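Local coordinates for protein Xyn30D (Paenibacillus barcinonensis, PDB 4QB6) that binds glucuronic acid and glucuronic-acid-bearing xylan fragments (aldouronic acid) through this calcium-containing CBM35 module, which is attached to a probable glucuronoxylan-cleaving xylanase, at residues N90-Y95 with N158-A163; I106-T111 with V135-G140; T55-Y60 with G123-W128. All blocks are in the same frame, centred on the assembly; numbering follows the deposited sequence. Where two conformers were deposited one is given.

The three contacts sample one beta-sandwich module at different depths. Contacts 1 and 2 are partly buried, their apolar side chains facing the interior. Contact 1 joins neighbouring strands of the four-stranded sheet and is the only one held by backbone-to-backbone hydrogen bonds between its segments. Contact 2 bridges the two sheets at one end, mainly by apolar side chains, with no hydrogen bond between the segments; it touches contact 1 where V91 CG2 lies 3.8 Å from V135 CG2. Contact 3 is a surface meeting of two loops at the sugar site, aromatic packing plus one indole N-H to carbonyl bond, about 28 Å from contact 2 between centres. R94 connects it to contact 1, its NH1 lying 2.8 Å from G59 O, a probable hydrogen bond.

Contact 1 of 3, residues N90-Y95 with N158-A163; sequences NVKFRY and NITVTA
N90 pairs with T162 at one end of strands 90-95 and 158-163: N90 N donates to T162 O at 2.8 Å and T162 N returns a bond to N90 O, while the N90 side chain turns OD1 to a weak bond with S164 OG. Midway, K92 and T160 exchange N-H...O bonds, K92 N to T160 O being nearly straight at 173°, and their side chains run side by side, K92 CE 4.2 Å from T160 CB. This is the antiparallel pairing of two inner strands in one sheet of the CBM35 beta-sandwich. V91, F93, I159 and V161 face its interior, where I159 CG2 lies obliquely against the F93 ring, 3.4 Å from CD2. On the other face, beside the bond from R94 N to N158 O, the N158 amide leans over the R94 chain, ND2 3.5 Å from R94 CB. A water accepts a weak bond from N158 ND2, donates to K92 O and meets T160 OG1, itself bonded to T39. A leucine in place of N158 would probably leave this bridging water without its weak amide donor. The extended R94 chain carries its guanidinium onward to a salt bridge between NH1 and D157, a calcium ligand.

Contact 2 of 3, residues I106-T111 with V135-G140; sequences IYVNGT and VAMNSG
V108 overlaps strand 135-137 with both of its methyl groups, CG1 reaching 3.6 Å from A136 O and CG2 4.4 Å from V135 CG2. The two strands belong to opposite sheets of the beta-sandwich, 102-108 to the five-stranded one and 128-137 to the four-stranded one. Their short axes come no closer than 8.7 Å and diverge by 24°, and no hydrogen bond spans them, so the join is one of side chains across the interface between the sheets. Because V108 CG1 stands anti to the backbone N, it projects beside its own carbonyl carbon and meets M137 as well as the A136 carbonyl. The M137 chain crosses V108 at about a right angle; a bend at chi3, 87°, brings its CE to 4.2 Å from V108 CG1. V135 continues the apolar layer onto V91 and L114, and M137 packs on I81.

Just past V108 the strand reverses in a type I' turn to T111, closed by V108 N to T111 O and T111 N to V108 O. G110 suits this turn, since at its backbone angles a beta carbon would collide with the carbonyl oxygen of N109. At the rim the amides of N109 and N138 lie within 15° of parallel without bonding: N109 OD1 instead accepts from N142 ND2, while N138 ND2 stays 3.8 Å from N109 OD1.

Contact 3 of 3, residues T55-Y60 with G123-W128; sequences TLYPGY and GSWSTW. With GCU (alpha-D-glucopyranuronic acid), chain B.
The glucuronic acid site of this CBM35 module is flanked here by two loops of the beta-sandwich, 55-60 and 123-128, which supply Y57 and W125 to the sugar pocket. The two aromatic side chains also pack against each other. W125 CB sits squarely over the Y57 ring, 3.4 Å from its centroid and only 4° off the ring normal, a CH-pi contact. The W125 five-membered ring continues this as an offset stack, with centroids 5.0 Å apart and planes at 28°. The opposite face of the Y57 ring is covered by L56 CG, so the phenol is clamped between two aliphatic groups. Y57 OH shares a hydrogen bond of 2.9 Å with O2 of the sugar, which lies in the ring plane at the phenol's edge. W125 presents a face to the pyranose instead: C4 lies over it, offset toward the rim, and CZ2 comes 3.4 Å from carboxylate O6B. N155 and R102 add further hydrogen bonds to the sugar.

The 123-128 loop is shaped by a type I turn from S124 to T127. Behind the pocket, W128 fastens the loops together. Its indole lies against the backbone of 58-60, Y60 N over one face and W125 O over the other. The backbone angles of G59 by themselves call for glycine, since a beta carbon would strike the carbonyl oxygen of P58; it would also clash with the indole nitrogen. That nitrogen, W128 NE1, donates in its ring plane to P58 O at 2.9 Å, almost straight at 175°, although NE1 stands tilted from the carbonyl plane of P58.

Contact 1 of 3, residues N90-Y95 with N158-A163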
ATOM      1  N   ASN A  90       2.016  11.006   6.753  1.00  9.38           N
ATOM      2  CA  ASN A  90       0.858  10.122   6.901  1.00 10.52           C
ATOM      3  C   ASN A  90       0.649   9.399   5.597  1.00 10.37           C
ATOM      4  O   ASN A  90       0.444  10.042   4.563  1.00 11.00           O
ATOM      5  CB  ASN A  90      -0.391  10.926   7.238  1.00 12.55           C
ATOM      6  CG  ASN A  90      -0.317  11.588   8.580  1.00 15.39           C
ATOM      7  OD1 ASN A  90       0.352  11.129   9.470  1.00 17.25           O
ATOM      8  ND2 ASN A  90      -1.011  12.715   8.728  1.00 20.59           N
ATOM      9  N   VAL A  91       0.798   8.084   5.580  1.00  9.19           N
ATOM     10  CA  VAL A  91       0.557   7.273   4.402  1.00  8.87           C
ATOM     11  C   VAL A  91      -0.716   6.497   4.650  1.00  8.61           C
ATOM     12  O   VAL A  91      -0.767   5.666   5.573  1.00  8.83           O
ATOM     13  CB  VAL A  91       1.738   6.338   4.074  1.00  9.30           C
ATOM     14  CG1 VAL A  91       1.418   5.497   2.863  1.00 10.10           C
ATOM     15  CG2 VAL A  91       3.018   7.146   3.862  1.00  9.92           C
ATOM     16  N   LYS A  92      -1.741   6.795   3.886  1.00  8.57           N
ATOM     17  CA  LYS A  92      -3.067   6.232   4.058  1.00  8.89           C
ATOM     18  C   LYS A  92      -3.357   5.260   2.951  1.00  8.24           C
ATOM     19  O   LYS A  92      -3.452   5.640   1.784  1.00  8.96           O
ATOM     20  CB  LYS A  92      -4.100   7.353   4.115  1.00 10.78           C
ATOM     21  CG  LYS A  92      -5.536   6.854   4.271  1.00 12.45           C
ATOM     22  CD  LYS A  92      -6.519   7.999   4.470  1.00 16.07           C
ATOM     23  CE  LYS A  92      -6.589   8.931   3.298  1.00 18.37           C
ATOM     24  NZ  LYS A  92      -7.544  10.044   3.601  1.00 22.49           N
ATOM     25  N   PHE A  93      -3.469   3.986   3.286  1.00  7.67           N
ATOM     26  CA  PHE A  93      -3.766   2.915   2.357  1.00  7.58           C
ATOM     27  C   PHE A  93      -5.255   2.743   2.239  1.00  7.59           C
ATOM     28  O   PHE A  93      -5.932   2.675   3.276  1.00  9.30           O
ATOM     29  CB  PHE A  93      -3.199   1.581   2.884  1.00  8.09           C
ATOM     30  CG  PHE A  93      -1.712   1.571   3.068  1.00  8.50           C
ATOM     31  CD1 PHE A  93      -1.138   1.977   4.263  1.00  9.37           C
ATOM     32  CD2 PHE A  93      -0.870   1.167   2.044  1.00  8.65           C
ATOM     33  CE1 PHE A  93       0.224   1.950   4.419  1.00 10.37           C
ATOM     34  CE2 PHE A  93       0.497   1.175   2.216  1.00  9.22           C
ATOM     35  CZ  PHE A  93       1.036   1.574   3.405  1.00  9.86           C
ATOM     36  N   ARG A  94      -5.791   2.659   1.039  1.00  6.87           N
ATOM     37  CA  ARG A  94      -7.191   2.284   0.804  1.00  6.84           C
ATOM     38  C   ARG A  94      -7.156   0.857   0.312  1.00  6.41           C
ATOM     39  O   ARG A  94      -6.497   0.554  -0.700  1.00  6.96           O
ATOM     40  CB  ARG A  94      -7.870   3.202  -0.196  1.00  7.40           C
ATOM     41  CG  ARG A  94      -9.373   2.923  -0.334  1.00  8.01           C
ATOM     42  CD  ARG A  94     -10.061   4.034  -1.107  1.00  8.80           C
ATOM     43  NE  ARG A  94     -11.537   3.930  -1.095  1.00  9.49           N
ATOM     44  CZ  ARG A  94     -12.253   3.389  -2.050  1.00  9.31           C
ATOM     45  NH1 ARG A  94     -11.687   2.815  -3.081  1.00 10.20           N
ATOM     46  NH2 ARG A  94     -13.586   3.379  -1.976  1.00  9.91           N
ATOM     47  N   TYR A  95      -7.844  -0.040   1.020  1.00  6.32           N
ATOM     48  CA  TYR A  95      -7.700  -1.484   0.816  1.00  6.40           C
ATOM     49  C   TYR A  95      -8.952  -2.226   1.171  1.00  6.46           C
ATOM     50  O   TYR A  95      -9.804  -1.690   1.891  1.00  6.90           O
ATOM     51  CB  TYR A  95      -6.516  -2.026   1.664  1.00  6.81           C
ATOM     52  CG  TYR A  95      -6.822  -2.124   3.141  1.00  7.34           C
ATOM     53  CD1 TYR A  95      -6.715  -1.025   3.989  1.00  8.01           C
ATOM     54  CD2 TYR A  95      -7.246  -3.320   3.699  1.00  7.48           C
ATOM     55  CE1 TYR A  95      -7.027  -1.128   5.329  1.00  8.72           C
ATOM     56  CE2 TYR A  95      -7.546  -3.423   5.037  1.00  8.26           C
ATOM     57  CZ  TYR A  95      -7.458  -2.325   5.836  1.00  8.46           C
ATOM     58  OH  TYR A  95      -7.749  -2.413   7.201  1.00 10.43           O
ATOM     59  N   ASN A 158      -4.961   2.085  -3.452  1.00  7.27           N
ATOM     60  CA  ASN A 158      -4.160   3.310  -3.611  1.00  8.03           C
ATOM     61  C   ASN A 158      -3.530   3.645  -2.286  1.00  8.35           C
ATOM     62  O   ASN A 158      -3.881   3.031  -1.252  1.00  7.91           O
ATOM     63  CB  ASN A 158      -5.013   4.491  -4.185  1.00  8.93           C
ATOM     64  CG  ASN A 158      -6.041   5.032  -3.227  1.00  9.46           C
ATOM     65  OD1 ASN A 158      -7.197   5.324  -3.617  1.00 13.78           O
ATOM     66  ND2 ASN A 158      -5.659   5.244  -2.054  1.00  9.40           N
ATOM     67  N   ILE A 159      -2.594   4.577  -2.305  1.00  8.13           N
ATOM     68  CA  ILE A 159      -2.122   5.250  -1.104  1.00  8.99           C
ATOM     69  C   ILE A 159      -2.266   6.742  -1.260  1.00  8.78           C
ATOM     70  O   ILE A 159      -2.259   7.288  -2.392  1.00  9.27           O
ATOM     71  CB  ILE A 159      -0.662   4.939  -0.756  1.00  9.51           C
ATOM     72  CG1 ILE A 159       0.280   5.306  -1.909  1.00 10.21           C
ATOM     73  CG2 ILE A 159      -0.553   3.497  -0.347  1.00 10.07           C
ATOM     74  CD1 ILE A 159       1.740   5.179  -1.579  1.00 11.16           C
ATOM     75  N   THR A 160      -2.452   7.423  -0.147  1.00  8.59           N
ATOM     76  CA  THR A 160      -2.413   8.902  -0.117  1.00  9.56           C
ATOM     77  C   THR A 160      -1.332   9.291   0.835  1.00  9.79           C
ATOM     78  O   THR A 160      -1.279   8.777   1.966  1.00 11.20           O
ATOM     79  CB  THR A 160      -3.750   9.491   0.281  1.00 10.57           C
ATOM     80  OG1 THR A 160      -4.757   9.033  -0.621  1.00 12.32           O
ATOM     81  CG2 THR A 160      -3.719  11.017   0.270  1.00 11.35           C
ATOM     82  N   VAL A 161      -0.464  10.203   0.441  1.00  9.56           N
ATOM     83  CA  VAL A 161       0.675  10.642   1.254  1.00  9.84           C
ATOM     84  C   VAL A 161       0.460  12.105   1.570  1.00 10.67           C
ATOM     85  O   VAL A 161       0.232  12.919   0.659  1.00 10.87           O
ATOM     86  CB  VAL A 161       1.990  10.467   0.478  1.00 10.02           C
ATOM     87  CG1 VAL A 161       3.176  10.900   1.317  1.00 11.05           C
ATOM     88  CG2 VAL A 161       2.135   9.013   0.029  1.00 10.30           C
ATOM     89  N   THR A 162       0.590  12.448   2.835  0.50 10.35           N
ATOM     90  CA  THR A 162       0.329  13.795   3.337  0.50 11.03           C
ATOM     91  C   THR A 162       1.438  14.105   4.338  0.50 11.35           C
ATOM     92  O   THR A 162       1.930  13.231   5.048  0.50 10.34           O
ATOM     93  CB  THR A 162      -1.079  13.830   3.982  0.50 11.34           C
ATOM     94  OG1 THR A 162      -2.062  13.429   2.996  0.50 10.96           O
ATOM     95  CG2 THR A 162      -1.420  15.199   4.543  0.50 12.00           C
ATOM     96  N   ALA A 163       1.887  15.348   4.403  1.00 12.08           N
ATOM     97  CA  ALA A 163       2.819  15.730   5.424  1.00 13.40           C
ATOM     98  C   ALA A 163       2.101  15.754   6.749  1.00 15.91           C
ATOM     99  O   ALA A 163       0.982  16.249   6.824  1.00 16.70           O
ATOM    100  CB  ALA A 163       3.384  17.105   5.124  1.00 14.56           C
TER
HETATM  101  O   HOH W   1      -5.688   6.529   0.250  1.00 13.01           O

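Contact 2 of 3, residues I106-T111 with V135-G140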
ATOM      1  N   ILE A 106       7.041  -2.951   5.396  1.00  8.11           N
ATOM      2  CA  ILE A 106       7.016  -1.664   4.693  1.00  8.81           C
ATOM      3  C   ILE A 106       8.420  -1.101   4.638  1.00  8.23           C
ATOM      4  O   ILE A 106       9.091  -0.971   5.675  1.00  8.72           O
ATOM      5  CB  ILE A 106       6.017  -0.688   5.350  1.00 10.63           C
ATOM      6  CG1 ILE A 106       4.652  -1.422   5.467  1.00 14.03           C
ATOM      7  CG2 ILE A 106       5.973   0.631   4.593  1.00 10.98           C
ATOM      8  CD1 ILE A 106       3.411  -0.607   5.625  1.00 16.49           C
ATOM      9  N   TYR A 107       8.872  -0.799   3.428  1.00  8.46           N
ATOM     10  CA  TYR A 107      10.193  -0.262   3.123  1.00  8.61           C
ATOM     11  C   TYR A 107      10.021   1.130   2.580  1.00  9.11           C
ATOM     12  O   TYR A 107       9.095   1.396   1.830  1.00 10.07           O
ATOM     13  CB  TYR A 107      10.887  -1.116   2.053  1.00  9.24           C
ATOM     14  CG  TYR A 107      11.211  -2.550   2.422  1.00 10.56           C
ATOM     15  CD1 TYR A 107      10.210  -3.522   2.505  1.00 11.06           C
ATOM     16  CD2 TYR A 107      12.520  -2.944   2.651  1.00 11.44           C
ATOM     17  CE1 TYR A 107      10.509  -4.842   2.829  1.00 12.23           C
ATOM     18  CE2 TYR A 107      12.813  -4.258   2.978  1.00 12.54           C
ATOM     19  CZ  TYR A 107      11.788  -5.176   3.066  1.00 12.62           C
ATOM     20  OH  TYR A 107      12.069  -6.508   3.370  1.00 15.50           O
ATOM     21  N   VAL A 108      10.897   2.029   3.017  1.00  8.91           N
ATOM     22  CA  VAL A 108      10.968   3.369   2.476  1.00  9.55           C
ATOM     23  C   VAL A 108      12.392   3.600   1.982  1.00  9.55           C
ATOM     24  O   VAL A 108      13.372   3.373   2.713  1.00 10.60           O
ATOM     25  CB  VAL A 108      10.564   4.443   3.499  1.00  9.83           C
ATOM     26  CG1 VAL A 108      10.904   5.847   2.999  1.00 10.30           C
ATOM     27  CG2 VAL A 108       9.086   4.306   3.849  1.00 10.39           C
ATOM     28  N   ASN A 109      12.522   3.966   0.707  1.00  9.96           N
ATOM     29  CA  ASN A 109      13.843   4.188   0.091  1.00 11.01           C
ATOM     30  C   ASN A 109      14.775   3.004   0.293  1.00 12.04           C
ATOM     31  O   ASN A 109      15.994   3.163   0.548  1.00 13.72           O
ATOM     32  CB  ASN A 109      14.472   5.511   0.583  1.00 11.57           C
ATOM     33  CG  ASN A 109      13.626   6.716   0.229  1.00 11.91           C
ATOM     34  OD1 ASN A 109      13.354   7.639   1.052  1.00 14.31           O
ATOM     35  ND2 ASN A 109      13.167   6.716  -0.961  1.00 11.19           N
ATOM     36  N   GLY A 110      14.226   1.795   0.185  1.00 12.53           N
ATOM     37  CA  GLY A 110      15.012   0.575   0.237  1.00 13.54           C
ATOM     38  C   GLY A 110      15.299   0.015   1.598  1.00 14.38           C
ATOM     39  O   GLY A 110      15.932  -1.048   1.691  1.00 17.31           O
ATOM     40  N   THR A 111      14.870   0.676   2.663  1.00 12.69           N
ATOM     41  CA  THR A 111      15.153   0.234   4.028  1.00 13.41           C
ATOM     42  C   THR A 111      13.843  -0.182   4.681  1.00 11.70           C
ATOM     43  O   THR A 111      12.857   0.566   4.612  1.00 10.52           O
ATOM     44  CB  THR A 111      15.781   1.371   4.861  1.00 15.20           C
ATOM     45  OG1 THR A 111      17.036   1.760   4.277  1.00 18.48           O
ATOM     46  CG2 THR A 111      16.016   0.930   6.309  1.00 15.94           C
ATOM     47  N   VAL A 135       5.350   7.519   8.810  1.00  8.99           N
ATOM     48  CA  VAL A 135       6.700   7.098   8.462  1.00 10.06           C
ATOM     49  C   VAL A 135       7.521   8.309   8.027  1.00  9.46           C
ATOM     50  O   VAL A 135       6.973   9.254   7.444  1.00 10.77           O
ATOM     51  CB  VAL A 135       6.720   6.014   7.363  1.00 10.98           C
ATOM     52  CG1 VAL A 135       6.174   4.689   7.879  1.00 12.19           C
ATOM     53  CG2 VAL A 135       5.982   6.469   6.109  1.00 11.94           C
ATOM     54  N   ALA A 136       8.827   8.226   8.210  1.00  9.90           N
ATOM     55  CA  ALA A 136       9.731   9.281   7.779  1.00 10.27           C
ATOM     56  C   ALA A 136       9.983   9.146   6.300  1.00 10.73           C
ATOM     57  O   ALA A 136      10.220   8.059   5.794  1.00 11.14           O
ATOM     58  CB  ALA A 136      11.043   9.162   8.529  1.00 10.75           C
ATOM     59  N   MET A 137       9.919  10.248   5.583  1.00 10.51           N
ATOM     60  CA  MET A 137      10.330  10.273   4.199  1.00 10.58           C
ATOM     61  C   MET A 137      11.127  11.541   3.930  1.00 10.72           C
ATOM     62  O   MET A 137      11.125  12.473   4.717  1.00 12.18           O
ATOM     63  CB  MET A 137       9.156  10.203   3.237  1.00 10.68           C
ATOM     64  CG  MET A 137       8.205   9.046   3.475  1.00 11.40           C
ATOM     65  SD  MET A 137       6.940   8.880   2.212  1.00 13.52           S
ATOM     66  CE  MET A 137       7.850   7.884   1.062  1.00 14.26           C
ATOM     67  N   ASN A 138      11.828  11.545   2.817  1.00 11.09           N
ATOM     68  CA  ASN A 138      12.623  12.706   2.378  1.00 11.54           C
ATOM     69  C   ASN A 138      11.845  13.557   1.441  1.00 11.49           C
ATOM     70  O   ASN A 138      10.886  13.142   0.816  1.00 10.96           O
ATOM     71  CB  ASN A 138      13.860  12.220   1.651  1.00 12.47           C
ATOM     72  CG  ASN A 138      14.792  11.476   2.564  1.00 14.51           C
ATOM     73  OD1 ASN A 138      14.794  11.710   3.762  1.00 16.83           O
ATOM     74  ND2 ASN A 138      15.531  10.540   2.019  1.00 17.39           N
ATOM     75  N   SER A 139      12.288  14.806   1.318  1.00 11.82           N
ATOM     76  CA  SER A 139      11.854  15.654   0.233  1.00 11.76           C
ATOM     77  C   SER A 139      12.277  15.052  -1.109  1.00 10.53           C
ATOM     78  O   SER A 139      13.171  14.212  -1.163  1.00 11.27           O
ATOM     79  CB  SER A 139      12.450  17.033   0.367  1.00 11.97           C
ATOM     80  OG  SER A 139      13.825  16.989   0.160  1.00 13.44           O
ATOM     81  N   GLY A 140      11.592  15.450  -2.158  1.00 10.90           N
ATOM     82  CA  GLY A 140      11.906  14.955  -3.491  1.00 10.27           C
ATOM     83  C   GLY A 140      11.310  13.590  -3.734  1.00  9.82           C
ATOM     84  O   GLY A 140      10.316  13.224  -3.064  1.00 10.92           O
TER

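Contact 3 of 3, residues T55-Y60 with G123-W128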
ATOM      1  N   THR A  55      -9.936  -6.047 -11.317  1.00 12.07           N
ATOM      2  CA  THR A  55     -11.096  -5.158 -11.320  1.00 13.15           C
ATOM      3  C   THR A  55     -12.356  -5.903 -10.888  1.00 13.55           C
ATOM      4  O   THR A  55     -13.465  -5.391 -11.052  1.00 15.28           O
ATOM      5  CB  THR A  55     -11.327  -4.560 -12.708  1.00 14.35           C
ATOM      6  OG1 THR A  55     -11.535  -5.632 -13.644  1.00 16.23           O
ATOM      7  CG2 THR A  55     -10.163  -3.684 -13.150  1.00 15.76           C
ATOM      8  N   LEU A  56     -12.218  -7.071 -10.285  1.00 12.70           N
ATOM      9  CA  LEU A  56     -13.369  -7.937  -9.989  1.00 14.09           C
ATOM     10  C   LEU A  56     -14.326  -7.273  -9.013  1.00 13.34           C
ATOM     11  O   LEU A  56     -15.553  -7.309  -9.199  1.00 15.41           O
ATOM     12  CB  LEU A  56     -12.865  -9.266  -9.418  1.00 16.05           C
ATOM     13  CG  LEU A  56     -13.907 -10.282  -8.966  1.00 18.66           C
ATOM     14  CD1 LEU A  56     -14.795 -10.668 -10.144  1.00 20.56           C
ATOM     15  CD2 LEU A  56     -13.207 -11.492  -8.367  1.00 19.90           C
ATOM     16  N   TYR A  57     -13.811  -6.728  -7.922  1.00 10.88           N
ATOM     17  CA  TYR A  57     -14.651  -6.124  -6.864  1.00 10.84           C
ATOM     18  C   TYR A  57     -14.770  -4.640  -7.118  1.00 10.17           C
ATOM     19  O   TYR A  57     -13.776  -3.948  -7.340  1.00 11.38           O
ATOM     20  CB  TYR A  57     -14.062  -6.389  -5.483  1.00 11.09           C
ATOM     21  CG  TYR A  57     -14.058  -7.842  -5.182  1.00 12.12           C
ATOM     22  CD1 TYR A  57     -15.245  -8.525  -4.973  1.00 13.36           C
ATOM     23  CD2 TYR A  57     -12.877  -8.570  -5.199  1.00 13.09           C
ATOM     24  CE1 TYR A  57     -15.251  -9.901  -4.740  1.00 14.98           C
ATOM     25  CE2 TYR A  57     -12.882  -9.923  -4.970  1.00 13.99           C
ATOM     26  CZ  TYR A  57     -14.060 -10.574  -4.772  1.00 14.49           C
ATOM     27  OH  TYR A  57     -14.023 -11.945  -4.527  1.00 18.66           O
ATOM     28  N   PRO A  58     -15.994  -4.112  -7.105  1.00  9.53           N
ATOM     29  CA  PRO A  58     -16.229  -2.719  -7.414  1.00  9.55           C
ATOM     30  C   PRO A  58     -15.819  -1.786  -6.267  1.00  9.18           C
ATOM     31  O   PRO A  58     -15.687  -2.210  -5.130  1.00  9.26           O
ATOM     32  CB  PRO A  58     -17.740  -2.685  -7.653  1.00  9.85           C
ATOM     33  CG  PRO A  58     -18.252  -3.746  -6.799  1.00 10.12           C
ATOM     34  CD  PRO A  58     -17.243  -4.851  -6.876  1.00  9.60           C
ATOM     35  N   GLY A  59     -15.620  -0.521  -6.614  1.00  9.22           N
ATOM     36  CA  GLY A  59     -15.411   0.520  -5.642  1.00  9.33           C
ATOM     37  C   GLY A  59     -14.018   1.088  -5.553  1.00  9.76           C
ATOM     38  O   GLY A  59     -13.783   2.007  -4.788  1.00 10.49           O
ATOM     39  N   TYR A  60     -13.095   0.512  -6.333  1.00  9.54           N
ATOM     40  CA  TYR A  60     -11.729   1.007  -6.427  1.00  9.73           C
ATOM     41  C   TYR A  60     -11.676   2.350  -7.131  1.00 10.56           C
ATOM     42  O   TYR A  60     -12.555   2.708  -7.923  1.00 12.04           O
ATOM     43  CB  TYR A  60     -10.847  -0.021  -7.164  1.00  9.66           C
ATOM     44  CG  TYR A  60     -11.402  -0.412  -8.516  1.00  9.90           C
ATOM     45  CD1 TYR A  60     -11.197   0.397  -9.623  1.00 10.76           C
ATOM     46  CD2 TYR A  60     -12.171  -1.557  -8.684  1.00 10.36           C
ATOM     47  CE1 TYR A  60     -11.720   0.077 -10.871  1.00 11.70           C
ATOM     48  CE2 TYR A  60     -12.717  -1.883  -9.932  1.00 11.24           C
ATOM     49  CZ  TYR A  60     -12.459  -1.067 -11.003  1.00 12.14           C
ATOM     50  OH  TYR A  60     -12.999  -1.379 -12.253  1.00 15.01           O
ATOM     51  N   GLY A 123     -14.308  -6.610   6.124  1.00  9.94           N
ATOM     52  CA  GLY A 123     -15.593  -7.337   6.150  1.00 10.34           C
ATOM     53  C   GLY A 123     -16.066  -7.888   4.829  1.00 10.74           C
ATOM     54  O   GLY A 123     -16.900  -8.807   4.767  1.00 13.31           O
ATOM     55  N   SER A 124     -15.534  -7.306   3.749  0.50  9.30           N
ATOM     56  CA  SER A 124     -15.942  -7.634   2.390  0.50  8.29           C
ATOM     57  C   SER A 124     -14.836  -7.267   1.410  0.50  8.21           C
ATOM     58  O   SER A 124     -14.151  -6.269   1.602  0.50  8.13           O
ATOM     59  CB  SER A 124     -17.213  -6.874   1.992  0.50  7.54           C
ATOM     60  OG  SER A 124     -17.469  -7.101   0.618  0.50  6.97           O
ATOM     61  N   TRP A 125     -14.716  -8.020   0.319  1.00  8.61           N
ATOM     62  CA  TRP A 125     -13.788  -7.623  -0.712  1.00  8.29           C
ATOM     63  C   TRP A 125     -14.234  -6.371  -1.461  1.00  8.53           C
ATOM     64  O   TRP A 125     -13.463  -5.789  -2.204  1.00  8.43           O
ATOM     65  CB  TRP A 125     -13.484  -8.741  -1.709  1.00  8.87           C
ATOM     66  CG  TRP A 125     -12.807  -9.920  -1.112  1.00  9.33           C
ATOM     67  CD1 TRP A 125     -13.300 -11.179  -1.026  1.00 10.56           C
ATOM     68  CD2 TRP A 125     -11.479  -9.952  -0.557  1.00  9.39           C
ATOM     69  NE1 TRP A 125     -12.358 -11.992  -0.414  1.00 10.81           N
ATOM     70  CE2 TRP A 125     -11.242 -11.263  -0.127  1.00 10.26           C
ATOM     71  CE3 TRP A 125     -10.482  -8.993  -0.360  1.00  9.17           C
ATOM     72  CZ2 TRP A 125     -10.053 -11.638   0.493  1.00 10.36           C
ATOM     73  CZ3 TRP A 125      -9.302  -9.382   0.217  1.00  9.24           C
ATOM     74  CH2 TRP A 125      -9.114 -10.692   0.663  1.00 10.12           C
ATOM     75  N   SER A 126     -15.487  -5.933  -1.234  1.00  8.53           N
ATOM     76  CA  SER A 126     -15.920  -4.636  -1.782  1.00  8.57           C
ATOM     77  C   SER A 126     -16.184  -3.584  -0.713  1.00  7.90           C
ATOM     78  O   SER A 126     -16.777  -2.550  -0.994  1.00  8.21           O
ATOM     79  CB  SER A 126     -17.073  -4.773  -2.778  1.00  8.81           C
ATOM     80  OG  SER A 126     -18.301  -5.082  -2.154  1.00  9.68           O
ATOM     81  N   THR A 127     -15.684  -3.818   0.496  1.00  8.04           N
ATOM     82  CA  THR A 127     -15.636  -2.776   1.526  1.00  8.15           C
ATOM     83  C   THR A 127     -14.209  -2.252   1.540  1.00  8.22           C
ATOM     84  O   THR A 127     -13.263  -2.962   1.940  1.00  8.70           O
ATOM     85  CB  THR A 127     -16.015  -3.250   2.915  1.00  8.82           C
ATOM     86  OG1 THR A 127     -17.374  -3.708   2.852  1.00  9.87           O
ATOM     87  CG2 THR A 127     -15.885  -2.128   3.931  1.00  9.22           C
ATOM     88  N   TRP A 128     -14.042  -1.015   1.121  1.00  7.87           N
ATOM     89  CA  TRP A 128     -12.742  -0.371   1.041  1.00  8.57           C
ATOM     90  C   TRP A 128     -12.535   0.461   2.273  1.00  9.53           C
ATOM     91  O   TRP A 128     -13.218   1.475   2.470  1.00 12.42           O
ATOM     92  CB  TRP A 128     -12.653   0.471  -0.225  1.00  8.47           C
ATOM     93  CG  TRP A 128     -12.795  -0.358  -1.454  1.00  8.37           C
ATOM     94  CD1 TRP A 128     -13.945  -0.603  -2.133  1.00  9.00           C
ATOM     95  CD2 TRP A 128     -11.769  -1.121  -2.116  1.00  8.20           C
ATOM     96  NE1 TRP A 128     -13.689  -1.441  -3.192  1.00  9.01           N
ATOM     97  CE2 TRP A 128     -12.357  -1.764  -3.215  1.00  8.58           C
ATOM     98  CE3 TRP A 128     -10.393  -1.288  -1.900  1.00  8.06           C
ATOM     99  CZ2 TRP A 128     -11.639  -2.591  -4.061  1.00  8.53           C
ATOM    100  CZ3 TRP A 128      -9.696  -2.123  -2.730  1.00  8.47           C
ATOM    101  CH2 TRP A 128     -10.305  -2.726  -3.810  1.00  8.59           C
TER
HETATM  102  C1  GCU B   2     -10.263 -14.086  -3.305  1.00 17.30           C
HETATM  103  C2  GCU B   2     -10.503 -12.731  -3.918  1.00 16.50           C
HETATM  104  C3  GCU B   2      -9.209 -11.992  -4.182  1.00 16.47           C
HETATM  105  C4  GCU B   2      -8.336 -11.977  -2.857  1.00 13.77           C
HETATM  106  C5  GCU B   2      -8.122 -13.411  -2.412  1.00 14.37           C
HETATM  107  C6  GCU B   2      -7.318 -13.521  -1.184  1.00 13.87           C
HETATM  108  O2  GCU B   2     -11.335 -12.861  -5.099  1.00 18.07           O
HETATM  109  O3  GCU B   2      -9.378 -10.645  -4.610  1.00 15.22           O
HETATM  110  O4  GCU B   2      -7.042 -11.424  -3.183  1.00 10.35           O
HETATM  111  O5  GCU B   2      -9.415 -13.925  -2.169  1.00 16.25           O
HETATM  112  O6A GCU B   2      -6.190 -13.009  -1.162  1.00 10.58           O
HETATM  113  O6B GCU B   2      -7.767 -14.114  -0.210  1.00 16.45           O